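Local structure of 401aa long hypothetical glucose-1-phosphate thymidylyltransferase (Sulfolobus tokodaii, 2GGO) at residues A[310-313]-A[314-317]; A[369-372]-A[373-377]; A[293-297]-A[298-302]; A[263-266]-A[267-271]; A[229-232]-A[233-237]. The protein transfers nucleotidyl groups to sugar 1-phosphates and, as a bifunctional enzyme, takes part in the synthesis of UDP-N-acetylglucosamine and UDP-N-acetylgalactosamine. All blocks are in the same frame, centred on the assembly; numbering follows the deposited sequence.

All five contacts are corners of the left-handed parallel beta-helix that forms the C-terminal part of the chain, met along the sequence in the order contact 5, 4, 3, 1, 2. Each sends a strand into the same parallel sheet. Contacts 3 and 1 are on adjacent coils, with centres about 5 Å apart, and touch directly: S310 O lies 2.7 Å from E294 N, and I317 N lies 2.7 Å from V299 O, both probable hydrogen bonds. Contacts 5 and 4, 4 and 3, and 1 and 2 have centres about 10 Å apart without touching; those of 5 and 2 are about 33 Å apart. None lies at the nucleotide or sugar-phosphate sites.

Contact 1. Residues A[310-313]-A[314-317]; sequences SYVG and DSVI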
loop_
_atom_site.group_PDB
_atom_site.type_symbol
_atom_site.label_atom_id
_atom_site.label_comp_id
_atom_site.label_asym_id
_atom_site.label_seq_id
_atom_site.Cartn_x
_atom_site.Cartn_y
_atom_site.Cartn_z
ATOM N N SER A 310 22.265 14.107 5.040
ATOM C CA SER A 310 20.882 14.047 4.643
ATOM C C SER A 310 19.901 13.829 5.800
ATOM O O SER A 310 20.202 13.141 6.847
ATOM C CB SER A 310 20.762 13.013 3.516
ATOM O OG SER A 310 21.023 13.679 2.253
ATOM N N TYR A 311 18.731 14.472 5.702
ATOM C CA TYR A 311 17.658 14.223 6.612
ATOM C C TYR A 311 16.488 13.696 5.768
ATOM O O TYR A 311 16.081 14.367 4.824
ATOM C CB TYR A 311 17.232 15.582 7.288
ATOM C CG TYR A 311 16.033 15.377 8.195
ATOM C CD1 TYR A 311 16.062 14.454 9.188
ATOM C CD2 TYR A 311 14.855 15.976 7.913
ATOM C CE1 TYR A 311 14.912 14.184 9.933
ATOM C CE2 TYR A 311 13.766 15.788 8.630
ATOM C CZ TYR A 311 13.772 14.911 9.657
ATOM O OH TYR A 311 12.608 14.706 10.370
ATOM N N VAL A 312 15.900 12.541 6.125
ATOM C CA VAL A 312 14.664 12.028 5.476
ATOM C C VAL A 312 13.634 11.879 6.559
ATOM O O VAL A 312 13.811 11.070 7.443
ATOM C CB VAL A 312 14.904 10.634 4.771
ATOM C CG1 VAL A 312 13.718 10.104 4.012
ATOM C CG2 VAL A 312 16.059 10.763 3.759
ATOM N N GLY A 313 12.543 12.623 6.515
ATOM C CA GLY A 313 11.564 12.579 7.611
ATOM C C GLY A 313 10.238 12.392 6.925
ATOM O O GLY A 313 10.106 12.831 5.786
ATOM N N ASP A 314 9.382 11.499 7.446
ATOM C CA ASP A 314 8.014 11.297 6.949
ATOM C C ASP A 314 7.851 11.081 5.473
ATOM O O ASP A 314 6.889 11.576 4.852
ATOM C CB ASP A 314 7.212 12.489 7.294
ATOM C CG ASP A 314 7.242 12.775 8.799
ATOM O OD1 ASP A 314 6.549 11.979 9.491
ATOM O OD2 ASP A 314 7.956 13.746 9.270
ATOM N N SER A 315 8.729 10.328 4.894
ATOM C CA SER A 315 8.722 10.148 3.451
ATOM C C SER A 315 8.621 8.719 2.987
ATOM O O SER A 315 8.797 7.796 3.782
ATOM C CB SER A 315 9.999 10.741 2.897
ATOM O OG SER A 315 10.211 12.047 3.531
ATOM N N VAL A 316 8.330 8.558 1.707
ATOM C CA VAL A 316 8.355 7.208 1.105
ATOM C C VAL A 316 9.308 7.233 -0.056
ATOM O O VAL A 316 9.092 7.986 -1.012
ATOM C CB VAL A 316 7.010 6.745 0.544
ATOM C CG1 VAL A 316 7.209 5.359 -0.127
ATOM C CG2 VAL A 316 5.964 6.584 1.666
ATOM N N ILE A 317 10.358 6.429 0.003
ATOM C CA ILE A 317 11.343 6.495 -1.082
ATOM C C ILE A 317 11.450 5.139 -1.764
ATOM O O ILE A 317 11.653 4.134 -1.118
ATOM C CB ILE A 317 12.710 6.904 -0.534
ATOM C CG1 ILE A 317 12.715 8.328 -0.020
ATOM C CG2 ILE A 317 13.832 6.794 -1.537
ATOM C CD1 ILE A 317 14.061 8.502 0.762
#
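The carboxylate of D314, whose OD2 lies 3.5 Å from the carbonyl carbon C of G313, is gripped by three groups from elsewhere in the chain. OD2 forms a salt bridge with K296 NZ and accepts from N331 ND2; OD1 forms a salt bridge with R352 NH2. With an alanine in place of D314, K296 and R352 would probably lose the counter-charge they share and N331 ND2 its acceptor.

The bend is a corner of a left-handed parallel beta-helix, where strand 311-313 gives way to strand 316-317 of the next face. D314 takes the turn in a left-handed backbone conformation (phi 51°), and S315 swings OG beside its own backbone N (chi1 -45°), back over the turn to the carbonyl of G313. The separation of 2.4 Å between S315 OG and G313 O is very short and its exact value doubtful. The same hydroxyl has a weak hydrogen bond with the backbone N of A357.

On the inner side V312 and I317 reach toward each other tip to tip, V312 CG1 lying 3.6 Å from I317 CD1. The same V312 CG1 also rests 3.9 Å from S315 CB, so one methyl bridges the serine and the isoleucine.

A beta carbon on G313 would collide with Y311 OH. The backbone N of G313 lies over one face of the Y311 ring, 4.0 Å from its plane and offset toward the rim.

Contact 2. Residues A[369-372]-A[373-377]; sequences VTIL and PGVKI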
loop_
_atom_site.group_PDB
_atom_site.type_symbol
_atom_site.label_atom_id
_atom_site.label_comp_id
_atom_site.label_asym_id
_atom_site.label_seq_id
_atom_site.Cartn_x
_atom_site.Cartn_y
_atom_site.Cartn_z
ATOM N N VAL A 369 20.457 19.202 -2.923
ATOM C CA VAL A 369 19.072 19.272 -3.354
ATOM C C VAL A 369 18.111 19.454 -2.108
ATOM O O VAL A 369 18.259 18.826 -0.978
ATOM C CB VAL A 369 18.792 18.145 -4.393
ATOM C CG1 VAL A 369 17.405 17.642 -4.274
ATOM C CG2 VAL A 369 18.834 18.751 -6.023
ATOM N N THR A 370 17.158 20.362 -2.308
ATOM C CA THR A 370 16.092 20.820 -1.434
ATOM C C THR A 370 14.731 20.387 -2.055
ATOM O O THR A 370 14.344 20.839 -3.129
ATOM C CB THR A 370 16.126 22.391 -1.425
ATOM O OG1 THR A 370 17.400 22.883 -1.016
ATOM C CG2 THR A 370 15.109 22.998 -0.520
ATOM N N ILE A 371 14.047 19.469 -1.383
ATOM C CA ILE A 371 12.661 18.998 -1.695
ATOM C C ILE A 371 11.537 19.507 -0.757
ATOM O O ILE A 371 11.568 19.284 0.414
ATOM C CB ILE A 371 12.712 17.447 -1.651
ATOM C CG1 ILE A 371 13.868 17.024 -2.581
ATOM C CG2 ILE A 371 11.268 16.841 -2.024
ATOM C CD1 ILE A 371 14.122 15.592 -2.775
ATOM N N LEU A 372 10.512 20.252 -1.283
ATOM C CA LEU A 372 9.455 20.736 -0.428
ATOM C C LEU A 372 8.467 19.691 0.131
ATOM O O LEU A 372 8.398 18.534 -0.347
ATOM C CB LEU A 372 8.676 21.828 -1.167
ATOM C CG LEU A 372 9.447 23.105 -0.889
ATOM C CD1 LEU A 372 10.878 23.113 -1.434
ATOM C CD2 LEU A 372 8.731 24.301 -1.452
ATOM N N PRO A 373 7.669 20.085 1.161
ATOM C CA PRO A 373 6.755 19.014 1.676
ATOM C C PRO A 373 5.642 18.530 0.685
ATOM O O PRO A 373 5.123 19.316 -0.175
ATOM C CB PRO A 373 6.190 19.627 2.995
ATOM C CG PRO A 373 7.158 20.834 3.302
ATOM C CD PRO A 373 7.494 21.348 1.913
ATOM N N GLY A 374 5.355 17.235 0.721
ATOM C CA GLY A 374 4.344 16.602 -0.108
ATOM C C GLY A 374 4.601 16.524 -1.605
ATOM O O GLY A 374 3.676 16.256 -2.376
ATOM N N VAL A 375 5.864 16.725 -2.021
ATOM C CA VAL A 375 6.197 16.732 -3.448
ATOM C C VAL A 375 6.355 15.306 -3.899
ATOM O O VAL A 375 6.833 14.441 -3.131
ATOM C CB VAL A 375 7.472 17.654 -3.704
ATOM C CG1 VAL A 375 8.301 17.191 -4.832
ATOM C CG2 VAL A 375 7.037 19.088 -3.922
ATOM N N LYS A 376 5.940 15.022 -5.148
ATOM C CA LYS A 376 6.178 13.702 -5.732
ATOM C C LYS A 376 7.218 13.804 -6.781
ATOM O O LYS A 376 7.199 14.739 -7.572
ATOM C CB LYS A 376 4.911 13.072 -6.315
ATOM C CG LYS A 376 3.794 13.080 -5.270
ATOM C CD LYS A 376 2.460 12.557 -5.750
ATOM C CE LYS A 376 2.280 12.817 -7.209
ATOM N NZ LYS A 376 1.079 12.052 -7.618
ATOM N N ILE A 377 8.213 12.927 -6.713
ATOM C CA ILE A 377 9.154 12.828 -7.804
ATOM C C ILE A 377 9.014 11.485 -8.502
ATOM O O ILE A 377 9.228 10.389 -7.888
ATOM C CB ILE A 377 10.620 13.047 -7.261
ATOM C CG1 ILE A 377 10.603 14.378 -6.456
ATOM C CG2 ILE A 377 11.603 12.981 -8.408
ATOM C CD1 ILE A 377 11.947 15.046 -6.173
#
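I371 uses its two branches on two partners: the CG2 methyl meets V375 and the longer arm, ending in CD1, meets I377. The stretch is a corner of the left-handed parallel beta-helix built from hexapeptide repeats, and these three side chains lie on the inner side of the corner between strands 370-371 and 376-377. In both pairs the side chains cross obliquely rather than nesting along their lengths, with I371 CG2 4.1 Å from V375 CG1 and I371 CD1 4.1 Å from I377 CD1. The split follows from the first torsion of I371 (chi1 -53°), which sets CG2 opposite the backbone N and CG1 beside it. Neighbouring coils close over the group, I359 touching both isoleucines and V389 doing the same.

The chain rounds the corner in a type II turn from L372 to V375, and G374 supplies the positive phi of 68°. The outer part of the bend is the L372-P373 step, a trans peptide that by itself brings P373 CD to 3.3 Å from L372 CB. K376 turns away from the first strand, its NZ hydrogen-bonded to N342 O. Across the turn, the beta carbon of L372 also meets a valine methyl, L372 CB lying 4.2 Å from V375 CG2.

Contact 3. Residues A[293-297]-A[298-302]; sequences VEVKE and SVIME
V295 and I300 meet tip to tip on the inner side of this corner, I300 CD1 fitting against both valine methyls at 3.9 Å from V295 CG1 and 4.1 Å from V295 CG2. T281 touches V295 and L283 touches I300, so the pair belongs to the apolar interior of the left-handed parallel beta-helix. The short strands 294-296 and 298-300 run at 115° to each other, a bend close to that expected between two faces of a triangular coil.

S298 closes the packed side. Its OG is set beside its own backbone N and donates to K296 O at 2.7 Å. The approach is not along a lone pair: the hydroxyl stands above the carbonyl plane, 54° out of it. The same OG takes a weak hydrogen bond from the backbone N of S315 on the next coil, and lies 4.1 Å from V295 CG1, at the border between the hydroxyl and the apolar interior.

The other side is looser and partly open to solvent. E297 carries the bend with a left-handed backbone (phi 40°), and its extended side chain ends at K220, OE1 forming a salt bridge with K220 NZ and a long, weak ion pair with R352. K220 belongs to helix 212-225, which also touches E297 through I216, V299 through N219 and M301 through I215.

The chemistry thus divides the corner: hydrocarbon and one hydroxyl secure the coil from within, whereas the charge of E297 probably contributes to docking the helix against its outside.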
loop_
_atom_site.group_PDB
_atom_site.type_symbol
_atom_site.label_atom_id
_atom_site.label_comp_id
_atom_site.label_asym_id
_atom_site.label_seq_id
_atom_site.Cartn_x
_atom_site.Cartn_y
_atom_site.Cartn_z
ATOM N N VAL A 293 23.595 11.105 8.352
ATOM C CA VAL A 293 22.291 10.928 7.737
ATOM C C VAL A 293 21.282 10.609 8.821
ATOM O O VAL A 293 21.506 9.722 9.682
ATOM C CB VAL A 293 22.318 9.830 6.630
ATOM C CG1 VAL A 293 20.914 9.545 6.111
ATOM C CG2 VAL A 293 23.248 10.227 5.529
ATOM N N GLU A 294 20.145 11.315 8.810
ATOM C CA GLU A 294 19.137 11.056 9.840
ATOM C C GLU A 294 17.835 10.695 9.069
ATOM O O GLU A 294 17.501 11.309 8.045
ATOM C CB GLU A 294 18.998 12.280 10.783
ATOM C CG GLU A 294 17.898 12.188 11.958
ATOM C CD GLU A 294 17.628 13.493 12.677
ATOM O OE1 GLU A 294 18.486 14.381 12.802
ATOM O OE2 GLU A 294 16.492 13.670 13.141
ATOM N N VAL A 295 17.121 9.681 9.559
ATOM C CA VAL A 295 15.858 9.237 8.984
ATOM C C VAL A 295 14.838 9.091 10.093
ATOM O O VAL A 295 15.185 8.685 11.201
ATOM C CB VAL A 295 16.030 7.856 8.255
ATOM C CG1 VAL A 295 14.690 7.341 7.714
ATOM C CG2 VAL A 295 17.047 7.944 7.161
ATOM N N LYS A 296 13.594 9.477 9.789
ATOM C CA LYS A 296 12.517 9.369 10.744
ATOM C C LYS A 296 11.232 9.054 10.029
ATOM O O LYS A 296 10.882 9.707 9.020
ATOM C CB LYS A 296 12.334 10.713 11.461
ATOM C CG LYS A 296 11.498 10.580 12.742
ATOM C CD LYS A 296 10.588 11.761 12.858
ATOM C CE LYS A 296 10.018 12.200 11.586
ATOM N NZ LYS A 296 8.934 13.225 11.857
ATOM N N GLU A 297 10.484 8.114 10.564
ATOM C CA GLU A 297 9.183 7.794 9.973
ATOM C C GLU A 297 9.139 7.772 8.475
ATOM O O GLU A 297 8.361 8.494 7.835
ATOM C CB GLU A 297 8.109 8.752 10.451
ATOM C CG GLU A 297 6.752 8.077 10.421
ATOM C CD GLU A 297 5.799 8.677 11.424
ATOM O OE1 GLU A 297 4.663 9.033 11.043
ATOM O OE2 GLU A 297 6.202 8.802 12.602
ATOM N N SER A 298 9.926 6.910 7.878
ATOM C CA SER A 298 9.898 6.779 6.412
ATOM C C SER A 298 10.143 5.357 6.009
ATOM O O SER A 298 10.720 4.592 6.751
ATOM C CB SER A 298 11.006 7.644 5.757
ATOM O OG SER A 298 11.122 8.842 6.477
ATOM N N VAL A 299 9.762 5.061 4.783
ATOM C CA VAL A 299 9.889 3.771 4.192
ATOM C C VAL A 299 10.827 3.997 3.043
ATOM O O VAL A 299 10.570 4.828 2.151
ATOM C CB VAL A 299 8.516 3.280 3.675
ATOM C CG1 VAL A 299 8.627 1.857 3.153
ATOM C CG2 VAL A 299 7.474 3.370 4.855
ATOM N N ILE A 300 11.923 3.290 3.074
ATOM C CA ILE A 300 12.947 3.450 2.024
ATOM C C ILE A 300 13.128 2.031 1.465
ATOM O O ILE A 300 13.528 1.120 2.159
ATOM C CB ILE A 300 14.260 4.038 2.627
ATOM C CG1 ILE A 300 14.030 5.460 3.218
ATOM C CG2 ILE A 300 15.350 4.149 1.610
ATOM C CD1 ILE A 300 15.227 5.971 4.100
ATOM N N MET A 301 12.749 1.874 0.201
ATOM C CA MET A 301 12.682 0.584 -0.452
ATOM C C MET A 301 14.026 0.058 -0.929
ATOM O O MET A 301 15.100 0.645 -0.678
ATOM C CB MET A 301 11.605 0.629 -1.552
ATOM C CG MET A 301 10.190 0.955 -1.014
ATOM S SD MET A 301 8.885 1.208 -2.222
ATOM C CE MET A 301 7.590 1.712 -1.097
ATOM N N GLU A 302 13.958 -1.060 -1.637
ATOM C CA GLU A 302 15.090 -1.972 -1.881
ATOM C C GLU A 302 16.313 -1.299 -2.505
ATOM O O GLU A 302 16.194 -0.733 -3.586
ATOM C CB GLU A 302 14.639 -3.077 -2.863
ATOM C CG GLU A 302 13.466 -3.932 -2.394
ATOM C CD GLU A 302 12.083 -3.418 -2.806
ATOM O OE1 GLU A 302 11.947 -2.250 -3.184
ATOM O OE2 GLU A 302 11.099 -4.205 -2.746
#

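Contact 4. Residues A[263-266]-A[267-271]; sequences VYIG and KGSEI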
loop_
_atom_site.group_PDB
_atom_site.type_symbol
_atom_site.label_atom_id
_atom_site.label_comp_id
_atom_site.label_asym_id
_atom_site.label_seq_id
_atom_site.Cartn_x
_atom_site.Cartn_y
_atom_site.Cartn_z
ATOM N N VAL A 263 12.467 0.452 14.783
ATOM C CA VAL A 263 13.173 0.577 13.545
ATOM C C VAL A 263 13.348 -0.776 12.927
ATOM O O VAL A 263 13.729 -1.740 13.595
ATOM C CB VAL A 263 14.545 1.192 13.839
ATOM C CG1 VAL A 263 15.559 0.865 12.784
ATOM C CG2 VAL A 263 14.384 2.682 14.076
ATOM N N TYR A 264 13.074 -0.857 11.642
ATOM C CA TYR A 264 13.282 -2.065 10.881
ATOM C C TYR A 264 14.483 -1.876 9.956
ATOM O O TYR A 264 14.468 -0.983 9.065
ATOM C CB TYR A 264 12.051 -2.328 10.008
ATOM C CG TYR A 264 12.148 -3.614 9.231
ATOM C CD1 TYR A 264 11.901 -4.827 9.860
ATOM C CD2 TYR A 264 12.513 -3.634 7.887
ATOM C CE1 TYR A 264 11.959 -5.982 9.195
ATOM C CE2 TYR A 264 12.622 -4.860 7.209
ATOM C CZ TYR A 264 12.316 -6.009 7.883
ATOM O OH TYR A 264 12.409 -7.239 7.273
ATOM N N ILE A 265 15.513 -2.717 10.118
ATOM C CA ILE A 265 16.685 -2.657 9.239
ATOM C C ILE A 265 16.784 -3.858 8.297
ATOM O O ILE A 265 17.235 -4.906 8.693
ATOM C CB ILE A 265 18.003 -2.439 10.067
ATOM C CG1 ILE A 265 17.792 -1.232 11.012
ATOM C CG2 ILE A 265 19.213 -2.320 9.141
ATOM C CD1 ILE A 265 18.942 -0.688 11.679
ATOM N N GLY A 266 16.394 -3.677 7.034
ATOM C CA GLY A 266 16.313 -4.805 6.080
ATOM C C GLY A 266 17.636 -5.501 5.826
ATOM O O GLY A 266 18.679 -4.978 6.129
ATOM N N LYS A 267 17.610 -6.677 5.214
ATOM C CA LYS A 267 18.826 -7.486 5.068
ATOM C C LYS A 267 19.865 -6.897 4.121
ATOM O O LYS A 267 19.538 -6.309 3.113
ATOM C CB LYS A 267 18.487 -8.950 4.695
ATOM C CG LYS A 267 17.677 -9.163 3.459
ATOM C CD LYS A 267 17.331 -10.696 3.281
ATOM C CE LYS A 267 16.155 -11.184 4.190
ATOM N NZ LYS A 267 16.654 -11.974 5.380
ATOM N N GLY A 268 21.121 -7.040 4.464
ATOM C CA GLY A 268 22.132 -6.533 3.586
ATOM C C GLY A 268 22.319 -5.029 3.740
ATOM O O GLY A 268 23.082 -4.437 3.007
ATOM N N SER A 269 21.651 -4.403 4.699
ATOM C CA SER A 269 21.820 -2.978 4.917
ATOM C C SER A 269 23.190 -2.604 5.467
ATOM O O SER A 269 23.842 -3.408 6.109
ATOM C CB SER A 269 20.730 -2.449 5.810
ATOM O OG SER A 269 19.529 -2.463 5.028
ATOM N N GLU A 270 23.649 -1.393 5.146
ATOM C CA GLU A 270 24.898 -0.902 5.671
ATOM C C GLU A 270 24.612 0.476 6.254
ATOM O O GLU A 270 24.279 1.382 5.531
ATOM C CB GLU A 270 25.921 -0.849 4.560
ATOM C CG GLU A 270 27.287 -0.337 4.977
ATOM C CD GLU A 270 28.331 -0.468 3.847
ATOM O OE1 GLU A 270 28.110 0.062 2.734
ATOM O OE2 GLU A 270 29.393 -1.114 4.086
ATOM N N ILE A 271 24.701 0.587 7.577
ATOM C CA ILE A 271 24.288 1.781 8.305
ATOM C C ILE A 271 25.529 2.327 8.946
ATOM O O ILE A 271 26.325 1.570 9.463
ATOM C CB ILE A 271 23.282 1.453 9.453
ATOM C CG1 ILE A 271 22.165 0.572 8.941
ATOM C CG2 ILE A 271 22.653 2.768 10.024
ATOM C CD1 ILE A 271 21.389 1.274 7.861
#
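G266 O accepts from two donors of S269. The hydroxyl makes the firmer bond, S269 OG lying 2.9 Å from G266 O and standing above the carbonyl plane, 47° out of it, rather than on a lone pair. The backbone bond from S269 N to G266 O is weak, 3.3 Å long with an N-H...O angle of 143°.

S269 OG also accepts from the backbone N of N287 on the next coil, so it is used in both senses. Were S269 an alanine, G266 O would probably be left with the weak amide bond alone and the N-H of N287 would lose this acceptor.

The frame is a type II turn from G266 to S269, one of the corners of the left-handed parallel beta-helix formed by hexapeptide repeats. G268 is at position i+2, with a positive phi of 80°, where a beta carbon would jam against the carbonyl before it. Inside the corner, I265 CG2, set opposite the backbone N, rests 3.7 Å from S269 CB. The same methyl is 4.1 Å from I271 CG1, and L277 touches both isoleucines.

The lysine at position i+1 is held more loosely: K267 NZ forms a long, weak ion pair with E249 OE2, and its side chain, bent at the two outer torsions, also touches E248.

Contact 5. Residues A[229-232]-A[233-237]; sequences SQNL and GNVED
N231 folds its side chain over the bend and hydrogen-bonds to G233, two residues on, which makes an Asx turn. The bend is a corner in the opening coil of the left-handed parallel beta-helix, where strands 230-231 and 234-235 are outermost in their sheets. It lies at the protein surface, with a neighbouring coil on one side only: I247 there touches both N231 and V235.

From CB, which points toward the following segment, the chain goes to a CG lying opposite the backbone N (chi1 -180°). This directs the amide along the turn, CG passing 3.9 Å from G233 N. At the first tip OD1 accepts the backbone N-H of G233 at 2.9 Å, with an N-H...O angle of 157°. The donor sits above the amide's carbonyl plane, 41° out of it, so neither lone pair points straight at it.

The second tip, ND2, has an apolar and a polar neighbour. V235 CG2 packs against it at 3.8 Å, the valine's first torsion having placed that methyl beside its own backbone N. A water accepts a hydrogen bond from ND2, and this, together with the OD1 bond, should fix which way round the amide is turned.

That water ties the rest of the corner together, bridging the asparagine amide to the backbone of G233 and V235. It accepts from N231 ND2 and from V235 N and donates to G233 O, and its oxygen lies 2.9 Å from each of the three atoms.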
loop_
_atom_site.group_PDB
_atom_site.type_symbol
_atom_site.label_atom_id
_atom_site.label_comp_id
_atom_site.label_asym_id
_atom_site.label_seq_id
_atom_site.Cartn_x
_atom_site.Cartn_y
_atom_site.Cartn_z
ATOM N N SER A 229 11.852 -7.321 18.394
ATOM C CA SER A 229 13.269 -6.970 18.500
ATOM C C SER A 229 14.187 -8.165 18.264
ATOM O O SER A 229 14.076 -9.168 18.944
ATOM C CB SER A 229 13.572 -6.370 19.870
ATOM O OG SER A 229 14.803 -5.653 19.838
ATOM N N GLN A 230 15.071 -8.061 17.276
ATOM C CA GLN A 230 16.047 -9.106 16.997
ATOM C C GLN A 230 17.270 -8.568 16.291
ATOM O O GLN A 230 17.194 -7.585 15.585
ATOM C CB GLN A 230 15.429 -10.252 16.169
ATOM C CG GLN A 230 14.767 -9.834 14.863
ATOM C CD GLN A 230 14.343 -11.036 14.017
ATOM O OE1 GLN A 230 15.150 -11.937 13.752
ATOM N NE2 GLN A 230 13.073 -11.053 13.592
ATOM N N ASN A 231 18.386 -9.254 16.476
ATOM C CA ASN A 231 19.600 -8.928 15.776
ATOM C C ASN A 231 20.163 -10.171 15.106
ATOM O O ASN A 231 20.686 -11.038 15.785
ATOM C CB ASN A 231 20.636 -8.317 16.741
ATOM C CG ASN A 231 21.942 -7.942 16.052
ATOM O OD1 ASN A 231 22.006 -7.818 14.825
ATOM N ND2 ASN A 231 22.986 -7.754 16.833
ATOM N N LEU A 232 20.067 -10.230 13.776
ATOM C CA LEU A 232 20.733 -11.267 12.966
ATOM C C LEU A 232 21.861 -10.702 12.113
ATOM O O LEU A 232 22.257 -11.330 11.132
ATOM C CB LEU A 232 19.734 -11.973 12.025
ATOM C CG LEU A 232 18.346 -12.431 12.504
ATOM C CD1 LEU A 232 17.742 -13.324 11.463
ATOM C CD2 LEU A 232 18.386 -13.142 13.828
ATOM N N GLY A 233 22.346 -9.511 12.450
ATOM C CA GLY A 233 23.357 -8.828 11.651
ATOM C C GLY A 233 24.609 -8.564 12.468
ATOM O O GLY A 233 24.815 -9.197 13.510
ATOM N N ASN A 234 25.451 -7.636 12.013
ATOM C CA ASN A 234 26.698 -7.327 12.671
ATOM C C ASN A 234 26.616 -5.902 13.167
ATOM O O ASN A 234 26.338 -5.011 12.382
ATOM C CB ASN A 234 27.838 -7.481 11.665
ATOM C CG ASN A 234 29.134 -6.849 12.135
ATOM O OD1 ASN A 234 29.571 -7.069 13.279
ATOM N ND2 ASN A 234 29.779 -6.065 11.241
ATOM N N VAL A 235 26.810 -5.696 14.463
ATOM C CA VAL A 235 26.777 -4.371 15.073
ATOM C C VAL A 235 28.102 -4.111 15.757
ATOM O O VAL A 235 28.525 -4.891 16.628
ATOM C CB VAL A 235 25.652 -4.247 16.104
ATOM C CG1 VAL A 235 25.665 -2.878 16.764
ATOM C CG2 VAL A 235 24.324 -4.519 15.451
ATOM N N GLU A 236 28.763 -3.018 15.368
ATOM C CA GLU A 236 30.105 -2.737 15.838
ATOM C C GLU A 236 29.980 -2.130 17.195
ATOM O O GLU A 236 28.865 -1.914 17.678
ATOM C CB GLU A 236 30.805 -1.746 14.924
ATOM C CG GLU A 236 31.085 -2.257 13.534
ATOM C CD GLU A 236 31.927 -1.285 12.702
ATOM O OE1 GLU A 236 32.065 -0.088 13.070
ATOM O OE2 GLU A 236 32.452 -1.740 11.650
ATOM N N ASP A 237 31.115 -1.834 17.819
ATOM C CA ASP A 237 31.059 -1.148 19.089
ATOM C C ASP A 237 30.680 0.325 18.921
ATOM O O ASP A 237 30.828 0.903 17.849
ATOM C CB ASP A 237 32.302 -1.381 19.969
ATOM C CG ASP A 237 33.575 -0.943 19.319
ATOM O OD1 ASP A 237 33.536 -0.243 18.290
ATOM O OD2 ASP A 237 34.649 -1.294 19.848
HETATM O O HOH W 1 25.749 -7.927 15.895
#